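Local coordinates for protein lipoxygenase (Cyanothece sp., PDB 5EK8) that probably catalyses the iron-dependent insertion of molecular oxygen into polyunsaturated fatty acids, with 9R specificity, at residues 490-495 and 539-544; 480-485 and 553-558; 309-314 and 343-348. All coordinates share one frame; numbering follows the deposited sequence.

Contact 1. Residues 490-495 and 539-544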
loop_
_atom_site.group_PDB
_atom_site.type_symbol
_atom_site.label_atom_id
_atom_site.label_comp_id
_atom_site.label_asym_id
_atom_site.label_seq_id
_atom_site.Cartn_x
_atom_site.Cartn_y
_atom_site.Cartn_z
ATOM N N GLU A 490 -4.541 10.647 17.591
ATOM C CA GLU A 490 -5.983 10.612 17.796
ATOM C C GLU A 490 -6.720 10.199 16.530
ATOM O O GLU A 490 -7.623 9.379 16.588
ATOM C CB GLU A 490 -6.487 11.971 18.283
ATOM C CG GLU A 490 -6.069 12.304 19.706
ATOM C CD GLU A 490 -6.501 13.690 20.132
ATOM O OE1 GLU A 490 -6.051 14.149 21.205
ATOM O OE2 GLU A 490 -7.288 14.322 19.396
ATOM N N ASP A 491 -6.328 10.759 15.389
ATOM C CA ASP A 491 -6.939 10.380 14.118
ATOM C C ASP A 491 -6.718 8.896 13.821
ATOM O O ASP A 491 -7.653 8.184 13.414
ATOM C CB ASP A 491 -6.389 11.243 12.982
ATOM C CG ASP A 491 -7.303 12.412 12.643
ATOM O OD1 ASP A 491 -6.951 13.202 11.740
ATOM O OD2 ASP A 491 -8.378 12.535 13.269
ATOM N N LEU A 492 -5.486 8.433 14.045
ATOM C CA LEU A 492 -5.165 7.010 13.897
ATOM C C LEU A 492 -6.074 6.102 14.729
ATOM O O LEU A 492 -6.728 5.209 14.188
ATOM C CB LEU A 492 -3.707 6.742 14.271
ATOM C CG LEU A 492 -2.667 7.242 13.270
ATOM C CD1 LEU A 492 -1.273 7.194 13.883
ATOM C CD2 LEU A 492 -2.730 6.433 11.964
ATOM N N VAL A 493 -6.103 6.330 16.041
ATOM C CA VAL A 493 -6.902 5.504 16.946
ATOM C C VAL A 493 -8.392 5.581 16.615
ATOM O O VAL A 493 -9.065 4.558 16.490
ATOM C CB VAL A 493 -6.694 5.915 18.427
ATOM C CG1 VAL A 493 -7.721 5.230 19.333
ATOM C CG2 VAL A 493 -5.279 5.597 18.879
ATOM N N GLU A 494 -8.895 6.799 16.465
ATOM C CA GLU A 494 -10.316 7.023 16.248
ATOM C C GLU A 494 -10.810 6.449 14.932
ATOM O O GLU A 494 -11.987 6.113 14.812
ATOM C CB GLU A 494 -10.635 8.519 16.302
ATOM C CG GLU A 494 -10.443 9.137 17.682
ATOM C CD GLU A 494 -10.767 10.616 17.712
ATOM O OE1 GLU A 494 -11.272 11.132 16.689
ATOM O OE2 GLU A 494 -10.502 11.257 18.755
ATOM N N HIS A 495 -9.930 6.335 13.942
ATOM C CA HIS A 495 -10.394 5.899 12.630
ATOM C C HIS A 495 -9.954 4.496 12.258
ATOM O O HIS A 495 -10.308 3.994 11.194
ATOM C CB HIS A 495 -9.937 6.889 11.563
ATOM C CG HIS A 495 -10.642 8.202 11.634
ATOM N ND1 HIS A 495 -10.119 9.297 12.292
ATOM C CD2 HIS A 495 -11.842 8.595 11.146
ATOM C CE1 HIS A 495 -10.963 10.306 12.199
ATOM N NE2 HIS A 495 -12.017 9.909 11.508
ATOM N N ARG A 539 -2.982 1.428 18.699
ATOM C CA ARG A 539 -2.677 2.010 19.997
ATOM C C ARG A 539 -2.224 3.463 19.860
ATOM O O ARG A 539 -1.538 3.812 18.898
ATOM C CB ARG A 539 -1.608 1.179 20.703
ATOM C CG ARG A 539 -2.055 -0.245 21.011
ATOM C CD ARG A 539 -0.967 -1.019 21.737
ATOM N NE ARG A 539 -1.392 -2.368 22.097
ATOM C CZ ARG A 539 -1.258 -3.430 21.312
ATOM N NH1 ARG A 539 -0.707 -3.307 20.109
ATOM N NH2 ARG A 539 -1.678 -4.619 21.728
ATOM N N PRO A 540 -2.616 4.320 20.821
ATOM C CA PRO A 540 -2.239 5.739 20.787
ATOM C C PRO A 540 -0.753 5.988 21.047
ATOM O O PRO A 540 -0.166 5.393 21.949
ATOM C CB PRO A 540 -3.085 6.349 21.905
ATOM C CG PRO A 540 -3.326 5.220 22.842
ATOM C CD PRO A 540 -3.471 4.006 21.981
ATOM N N ILE A 541 -0.161 6.866 20.242
ATOM C CA ILE A 541 1.232 7.268 20.396
ATOM C C ILE A 541 1.371 8.197 21.596
ATOM O O ILE A 541 2.317 8.095 22.380
ATOM C CB ILE A 541 1.753 7.977 19.122
ATOM C CG1 ILE A 541 1.765 7.003 17.937
ATOM C CG2 ILE A 541 3.134 8.580 19.353
ATOM C CD1 ILE A 541 1.947 7.675 16.594
ATOM N N THR A 542 0.411 9.102 21.738
ATOM C CA THR A 542 0.440 10.057 22.829
ATOM C C THR A 542 -0.964 10.561 23.159
ATOM O O THR A 542 -1.881 10.471 22.341
ATOM C CB THR A 542 1.351 11.247 22.489
ATOM O OG1 THR A 542 1.470 12.108 23.632
ATOM C CG2 THR A 542 0.783 12.022 21.317
ATOM N N ASN A 543 -1.130 11.076 24.372
ATOM C CA ASN A 543 -2.389 11.683 24.786
ATOM C C ASN A 543 -2.133 12.963 25.565
ATOM O O ASN A 543 -2.979 13.408 26.338
ATOM C CB ASN A 543 -3.219 10.709 25.628
ATOM C CG ASN A 543 -4.129 9.828 24.781
ATOM O OD1 ASN A 543 -4.059 8.598 24.851
ATOM N ND2 ASN A 543 -4.992 10.456 23.976
ATOM N N SER A 544 -0.953 13.538 25.363
ATOM C CA SER A 544 -0.574 14.784 26.018
ATOM C C SER A 544 -0.056 15.799 25.000
ATOM O O SER A 544 0.296 15.444 23.872
ATOM C CB SER A 544 0.474 14.523 27.102
ATOM O OG SER A 544 1.327 13.451 26.741
#
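Val-493, in the last turn of helix 482-495, and Pro-540, in an irregular loop, bring the two backbones together, with Val-493 CA 6.0 Å from Pro-540 CA. The loop runs extended through Arg-539 and Pro-540, and the contact that follows is apolar. Val-493 CG2 lies over one face of the pyrrolidine ring, shifted to its N-CA side: it is 3.5 Å from Pro-540 N and 3.8 Å from Pro-540 CB. Chi1 of 169° sets this methyl anti to the carbonyl carbon of its own residue and beside its backbone N, while CG1 takes the position anti to that N. The same methyl also meets the carbonyl carbon of Arg-539.

A second, looser apolar pair lies alongside, where Leu-492 CD1 approaches Ile-541 CD1 at 4.2 Å. Leu-492 also packs on Tyr-370 and Ala-373 of helix 337-377, and Ile-541 on Trp-437. The CB of Arg-539 points away from the helix, and its guanidinium makes a salt bridge with Asp-436.

The helix end is held from within. Asp-491 O accepts both His-495 N, at 3.0 Å, and His-495 ND1, at 2.9 Å. The imidazole donor sits in the carbonyl plane on a lone pair, with a C=O...donor angle of 123°, and the oxygen lies close to the ring plane, which limits rotation of the ring.

The contact packs an irregular connection on the C-terminal turn of a helix, in the mainly helical catalytic domain of the lipoxygenase fold; the connection leads into helix 549-574, which carries the iron ligands His-570 and Asn-574.

Contact 2. Residues 480-485 and 553-558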
loop_
_atom_site.group_PDB
_atom_site.type_symbol
_atom_site.label_atom_id
_atom_site.label_comp_id
_atom_site.label_asym_id
_atom_site.label_seq_id
_atom_site.Cartn_x
_atom_site.Cartn_y
_atom_site.Cartn_z
ATOM N N ASP A 480 8.246 21.148 20.224
ATOM C CA ASP A 480 7.528 22.420 20.120
ATOM C C ASP A 480 6.170 22.281 19.433
ATOM O O ASP A 480 5.231 23.012 19.745
ATOM C CB ASP A 480 8.372 23.454 19.366
ATOM C CG ASP A 480 9.487 24.034 20.215
ATOM O OD1 ASP A 480 9.524 23.742 21.429
ATOM O OD2 ASP A 480 10.319 24.792 19.670
ATOM N N GLU A 481 6.074 21.348 18.495
ATOM C CA GLU A 481 4.838 21.145 17.753
ATOM C C GLU A 481 4.311 19.733 17.964
ATOM O O GLU A 481 3.853 19.074 17.029
ATOM C CB GLU A 481 5.056 21.422 16.263
ATOM C CG GLU A 481 5.371 22.879 15.943
ATOM C CD GLU A 481 4.184 23.810 16.173
ATOM O OE1 GLU A 481 3.084 23.322 16.529
ATOM O OE2 GLU A 481 4.353 25.037 15.992
ATOM N N TRP A 482 4.375 19.286 19.214
ATOM C CA TRP A 482 3.958 17.941 19.587
ATOM C C TRP A 482 2.444 17.764 19.460
ATOM O O TRP A 482 1.945 16.643 19.310
ATOM C CB TRP A 482 4.414 17.635 21.014
ATOM C CG TRP A 482 4.086 16.256 21.463
ATOM C CD1 TRP A 482 3.030 15.875 22.242
ATOM C CD2 TRP A 482 4.815 15.063 21.163
ATOM N NE1 TRP A 482 3.058 14.518 22.442
ATOM C CE2 TRP A 482 4.144 13.996 21.791
ATOM C CE3 TRP A 482 5.971 14.793 20.420
ATOM C CZ2 TRP A 482 4.588 12.677 21.700
ATOM C CZ3 TRP A 482 6.409 13.483 20.330
ATOM C CH2 TRP A 482 5.721 12.442 20.969
ATOM N N VAL A 483 1.725 18.880 19.517
ATOM C CA VAL A 483 0.274 18.881 19.364
ATOM C C VAL A 483 -0.133 18.185 18.067
ATOM O O VAL A 483 -1.130 17.454 18.020
ATOM C CB VAL A 483 -0.283 20.318 19.394
ATOM C CG1 VAL A 483 -1.735 20.351 18.933
ATOM C CG2 VAL A 483 -0.145 20.900 20.792
ATOM N N GLU A 484 0.661 18.401 17.024
ATOM C CA GLU A 484 0.441 17.738 15.745
ATOM C C GLU A 484 0.548 16.225 15.914
ATOM O O GLU A 484 -0.262 15.477 15.370
ATOM C CB GLU A 484 1.438 18.237 14.690
ATOM C CG GLU A 484 1.219 19.686 14.276
ATOM C CD GLU A 484 1.924 20.049 12.977
ATOM O OE1 GLU A 484 2.710 19.222 12.470
ATOM O OE2 GLU A 484 1.690 21.167 12.462
ATOM N N ILE A 485 1.538 15.778 16.682
ATOM C CA ILE A 485 1.688 14.351 16.955
ATOM C C ILE A 485 0.470 13.810 17.692
ATOM O O ILE A 485 0.022 12.692 17.426
ATOM C CB ILE A 485 2.950 14.050 17.781
ATOM C CG1 ILE A 485 4.196 14.557 17.047
ATOM C CG2 ILE A 485 3.050 12.559 18.070
ATOM C CD1 ILE A 485 4.345 14.022 15.632
ATOM N N ASP A 553 9.405 7.477 22.438
ATOM C CA ASP A 553 9.729 6.111 22.028
ATOM C C ASP A 553 8.595 5.488 21.219
ATOM O O ASP A 553 8.836 4.794 20.227
ATOM C CB ASP A 553 10.046 5.244 23.245
ATOM C CG ASP A 553 11.371 5.606 23.884
ATOM O OD1 ASP A 553 12.226 6.195 23.185
ATOM O OD2 ASP A 553 11.556 5.300 25.082
ATOM N N ASN A 554 7.365 5.741 21.650
ATOM C CA ASN A 554 6.180 5.331 20.908
ATOM C C ASN A 554 6.212 5.840 19.475
ATOM O O ASN A 554 6.020 5.077 18.525
ATOM C CB ASN A 554 4.912 5.832 21.602
ATOM C CG ASN A 554 4.437 4.907 22.700
ATOM O OD1 ASN A 554 5.012 3.842 22.929
ATOM N ND2 ASN A 554 3.379 5.312 23.394
ATOM N N LEU A 555 6.457 7.140 19.332
ATOM C CA LEU A 555 6.508 7.771 18.021
ATOM C C LEU A 555 7.625 7.185 17.160
ATOM O O LEU A 555 7.414 6.896 15.986
ATOM C CB LEU A 555 6.688 9.281 18.162
ATOM C CG LEU A 555 6.525 10.063 16.858
ATOM C CD1 LEU A 555 5.170 9.752 16.227
ATOM C CD2 LEU A 555 6.681 11.556 17.104
ATOM N N LYS A 556 8.803 7.005 17.750
ATOM C CA LYS A 556 9.933 6.400 17.052
ATOM C C LYS A 556 9.575 5.013 16.525
ATOM O O LYS A 556 9.915 4.662 15.392
ATOM C CB LYS A 556 11.152 6.315 17.976
ATOM C CG LYS A 556 11.722 7.662 18.378
ATOM C CD LYS A 556 12.409 7.586 19.728
ATOM C CE LYS A 556 13.846 7.131 19.604
ATOM N NZ LYS A 556 14.736 8.237 19.174
ATOM N N GLN A 557 8.880 4.231 17.345
ATOM C CA GLN A 557 8.490 2.883 16.941
ATOM C C GLN A 557 7.471 2.911 15.805
ATOM O O GLN A 557 7.572 2.138 14.851
ATOM C CB GLN A 557 7.932 2.097 18.133
ATOM C CG GLN A 557 7.244 0.782 17.761
ATOM C CD GLN A 557 8.145 -0.177 16.980
ATOM O OE1 GLN A 557 9.371 -0.084 17.032
ATOM N NE2 GLN A 557 7.529 -1.104 16.254
ATOM N N CYS A 558 6.494 3.805 15.912
ATOM C CA CYS A 558 5.482 3.946 14.872
ATOM C C CYS A 558 6.141 4.342 13.548
ATOM O O CYS A 558 5.802 3.822 12.480
ATOM C CB CYS A 558 4.431 4.978 15.288
ATOM S SG CYS A 558 3.018 5.128 14.165
#
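Leu-555 projects from helix 549-574 into the corner made by Trp-482 and Ile-485, three residues apart in the segment 480-485; this is helix-helix packing in the largely helical lipoxygenase domain. The backbones stay well separated, Ile-485 CA being 8.2 Å from Leu-555 CA, and the space is spanned by side chains.

The aliphatic part is Leu-555 against Ile-485, which reach toward each other tip to tip. Leu-555 CD2 approaches Ile-485 CD1 to 3.7 Å, with Ile-485 CG1 and CG2 only slightly farther. A chi1 of -170° carries CG of Leu-555 opposite its own backbone N, which together with a chi2 of 55° brings CD2 to Ile-485. Phe-471 of helix 451-473 packs on the same leucine.

The aromatic part involves the six-membered ring of Trp-482, whose CZ3 lies 3.8 Å from Leu-555 CD2, the methyl approaching obliquely. Within its own segment the indole rests one face on Ile-485, with Ile-485 CB 3.9 Å above the ring plane and over its centre. With an alanine in place of Ile-485, CG1, CG2 and CD1 are gone, which would probably leave a gap against both methyls of Leu-555.

Several polar groups find partners away from this interface. Trp-482 NE1 donates to Thr-542 OG1, and the buried Glu-484 carboxylate accepts from the backbone N atoms of Arg-379, Lys-380 and Asn-381, with Asn-70 ND2 as a further donor. Lys-556 makes a salt bridge with Asp-468.

The other leucine methyl has one near neighbour across the contact: Leu-555 CD1 stands 4.0 Å from Ile-485 CG2.

Contact 3. Residues 309-314 and 343-348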
loop_
_atom_site.group_PDB
_atom_site.type_symbol
_atom_site.label_atom_id
_atom_site.label_comp_id
_atom_site.label_asym_id
_atom_site.label_seq_id
_atom_site.Cartn_x
_atom_site.Cartn_y
_atom_site.Cartn_z
ATOM N N ILE A 309 3.287 -32.886 3.004
ATOM C CA ILE A 309 2.290 -31.870 2.722
ATOM C C ILE A 309 0.954 -32.569 2.801
ATOM O O ILE A 309 0.732 -33.581 2.132
ATOM C CB ILE A 309 2.458 -31.214 1.323
ATOM C CG1 ILE A 309 3.796 -30.481 1.204
ATOM C CG2 ILE A 309 1.309 -30.252 1.027
ATOM C CD1 ILE A 309 4.026 -29.881 -0.156
ATOM N N THR A 310 0.074 -32.051 3.644
ATOM C CA THR A 310 -1.261 -32.598 3.747
ATOM C C THR A 310 -2.233 -31.676 3.033
ATOM O O THR A 310 -2.099 -30.442 3.078
ATOM C CB THR A 310 -1.689 -32.791 5.208
ATOM O OG1 THR A 310 -2.018 -31.520 5.786
ATOM C CG2 THR A 310 -0.570 -33.444 5.995
ATOM N N ILE A 311 -3.199 -32.285 2.357
ATOM C CA ILE A 311 -4.185 -31.526 1.604
ATOM C C ILE A 311 -5.597 -32.001 1.928
ATOM O O ILE A 311 -5.928 -33.175 1.765
ATOM C CB ILE A 311 -3.951 -31.637 0.082
ATOM C CG1 ILE A 311 -2.579 -31.081 -0.303
ATOM C CG2 ILE A 311 -5.046 -30.901 -0.676
ATOM C CD1 ILE A 311 -2.254 -31.224 -1.787
ATOM N N GLN A 312 -6.430 -31.080 2.393
ATOM C CA GLN A 312 -7.821 -31.408 2.662
ATOM C C GLN A 312 -8.728 -30.451 1.897
ATOM O O GLN A 312 -8.765 -29.259 2.186
ATOM C CB GLN A 312 -8.105 -31.357 4.161
ATOM C CG GLN A 312 -9.444 -31.932 4.531
ATOM C CD GLN A 312 -9.659 -31.999 6.018
ATOM O OE1 GLN A 312 -10.302 -32.920 6.506
ATOM N NE2 GLN A 312 -9.118 -31.027 6.751
ATOM N N SER A 313 -9.458 -30.974 0.920
ATOM C CA SER A 313 -10.145 -30.113 -0.037
ATOM C C SER A 313 -11.652 -30.022 0.181
ATOM O O SER A 313 -12.295 -30.969 0.635
ATOM C CB SER A 313 -9.864 -30.596 -1.463
ATOM O OG SER A 313 -8.471 -30.658 -1.711
ATOM N N ARG A 314 -12.201 -28.858 -0.148
ATOM C CA ARG A 314 -13.637 -28.667 -0.235
ATOM C C ARG A 314 -14.196 -29.488 -1.381
ATOM O O ARG A 314 -13.541 -29.636 -2.415
ATOM C CB ARG A 314 -13.968 -27.190 -0.449
ATOM C CG ARG A 314 -13.389 -26.276 0.610
ATOM C CD ARG A 314 -14.367 -26.068 1.750
ATOM N NE ARG A 314 -15.249 -24.939 1.496
ATOM C CZ ARG A 314 -15.095 -23.738 2.037
ATOM N NH1 ARG A 314 -14.095 -23.512 2.886
ATOM N NH2 ARG A 314 -15.949 -22.769 1.734
ATOM N N LYS A 343 2.969 -29.882 -4.007
ATOM C CA LYS A 343 3.811 -28.693 -3.887
ATOM C C LYS A 343 3.231 -27.519 -4.673
ATOM O O LYS A 343 3.263 -26.369 -4.218
ATOM C CB LYS A 343 5.239 -28.991 -4.352
ATOM C CG LYS A 343 6.118 -29.613 -3.281
ATOM C CD LYS A 343 7.537 -29.832 -3.780
ATOM C CE LYS A 343 7.572 -30.822 -4.934
ATOM N NZ LYS A 343 8.962 -31.242 -5.276
ATOM N N ARG A 344 2.686 -27.809 -5.850
ATOM C CA ARG A 344 2.058 -26.753 -6.638
ATOM C C ARG A 344 0.814 -26.189 -5.934
ATOM O O ARG A 344 0.612 -24.966 -5.885
ATOM C CB ARG A 344 1.689 -27.269 -8.028
ATOM C CG ARG A 344 1.081 -26.211 -8.935
ATOM C CD ARG A 344 0.748 -26.805 -10.282
ATOM N NE ARG A 344 -0.046 -25.909 -11.115
ATOM C CZ ARG A 344 -0.765 -26.323 -12.154
ATOM N NH1 ARG A 344 -0.792 -27.612 -12.466
ATOM N NH2 ARG A 344 -1.461 -25.453 -12.874
ATOM N N ILE A 345 -0.015 -27.084 -5.394
ATOM C CA ILE A 345 -1.218 -26.673 -4.666
ATOM C C ILE A 345 -0.867 -25.758 -3.487
ATOM O O ILE A 345 -1.467 -24.684 -3.311
ATOM C CB ILE A 345 -2.013 -27.889 -4.152
ATOM C CG1 ILE A 345 -2.660 -28.629 -5.324
ATOM C CG2 ILE A 345 -3.089 -27.442 -3.179
ATOM C CD1 ILE A 345 -3.567 -29.759 -4.910
ATOM N N PHE A 346 0.116 -26.181 -2.694
ATOM C CA PHE A 346 0.632 -25.336 -1.629
ATOM C C PHE A 346 1.050 -23.981 -2.171
ATOM O O PHE A 346 0.705 -22.950 -1.594
ATOM C CB PHE A 346 1.821 -25.984 -0.925
ATOM C CG PHE A 346 2.351 -25.169 0.222
ATOM C CD1 PHE A 346 1.813 -25.308 1.490
ATOM C CD2 PHE A 346 3.374 -24.257 0.032
ATOM C CE1 PHE A 346 2.289 -24.554 2.549
ATOM C CE2 PHE A 346 3.854 -23.502 1.086
ATOM C CZ PHE A 346 3.314 -23.653 2.346
ATOM N N ARG A 347 1.799 -23.989 -3.274
ATOM C CA ARG A 347 2.268 -22.744 -3.884
ATOM C C ARG A 347 1.124 -21.786 -4.199
ATOM O O ARG A 347 1.239 -20.578 -3.993
ATOM C CB ARG A 347 3.054 -23.029 -5.163
ATOM C CG ARG A 347 4.524 -23.281 -4.943
ATOM C CD ARG A 347 5.281 -23.128 -6.247
ATOM N NE ARG A 347 4.885 -24.112 -7.254
ATOM C CZ ARG A 347 5.392 -25.337 -7.338
ATOM N NH1 ARG A 347 6.317 -25.734 -6.471
ATOM N NH2 ARG A 347 4.974 -26.167 -8.284
ATOM N N THR A 348 0.023 -22.332 -4.700
ATOM C CA THR A 348 -1.115 -21.507 -5.086
ATOM C C THR A 348 -1.833 -20.951 -3.860
ATOM O O THR A 348 -2.239 -19.779 -3.840
ATOM C CB THR A 348 -2.116 -22.292 -5.942
ATOM O OG1 THR A 348 -2.531 -23.464 -5.229
ATOM C CG2 THR A 348 -1.480 -22.701 -7.260
#
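Lys-343 meets Ile-309 through its aliphatic base: Ile-309 CD1 lies 3.8 Å from Lys-343 CG and 3.9 Å from Lys-343 CA, the two side chains crossing at about a right angle. Although CB of the lysine points away from the strand, CG swings back to the isoleucine, and a bend at chi3 (-63°) takes the ammonium elsewhere, to a salt bridge with Asp-247 and a hydrogen bond to Arg-245 O.

Two residues on, Ile-345 faces Ile-311. Their terminal methyls are the nearest atoms, with Ile-311 CD1 3.7 Å from Ile-345 CD1; the same methyl of Ile-311 is 4.1 Å from Ile-345 CB. Ile-309 and Ile-311, alternate residues of strand 303-313, thus present one face of an antiparallel sheet to the long helix 337-377. That helix, further along, supplies the iron ligands His-359 and His-364. Ile-345 reaches the neighbouring strand as well, touching Val-293.

Phe-346 approaches the strand only loosely. Its ring meets that of Phe-250, in helix 247-256, with the planes at about 60°, and also touches Ala-295. Arg-347 turns to a different partner, its NE donating to Tyr-586 O.

In the fold
Contact 3 closes first along the chain; contact 1 then falls within the longer span bracketed by contact 2. Contacts 1 and 2 are neighbours, their centres 11 Å apart, and share helix 482-495. The loop of contact 1 also reaches helix 549-574, where Asn-554 ND2 makes a probable hydrogen bond to Ile-541 O, 3.1 Å away, so the two form one packed region. Contact 3 is remote, its centre 42 Å from that of contact 1 and 45 Å from that of contact 2. Helix 337-377, which carries the iron ligands His-359 and His-364, spans from the sheet of contact 3 to Leu-492 of contact 1 and so ties both regions to the metal-bearing core.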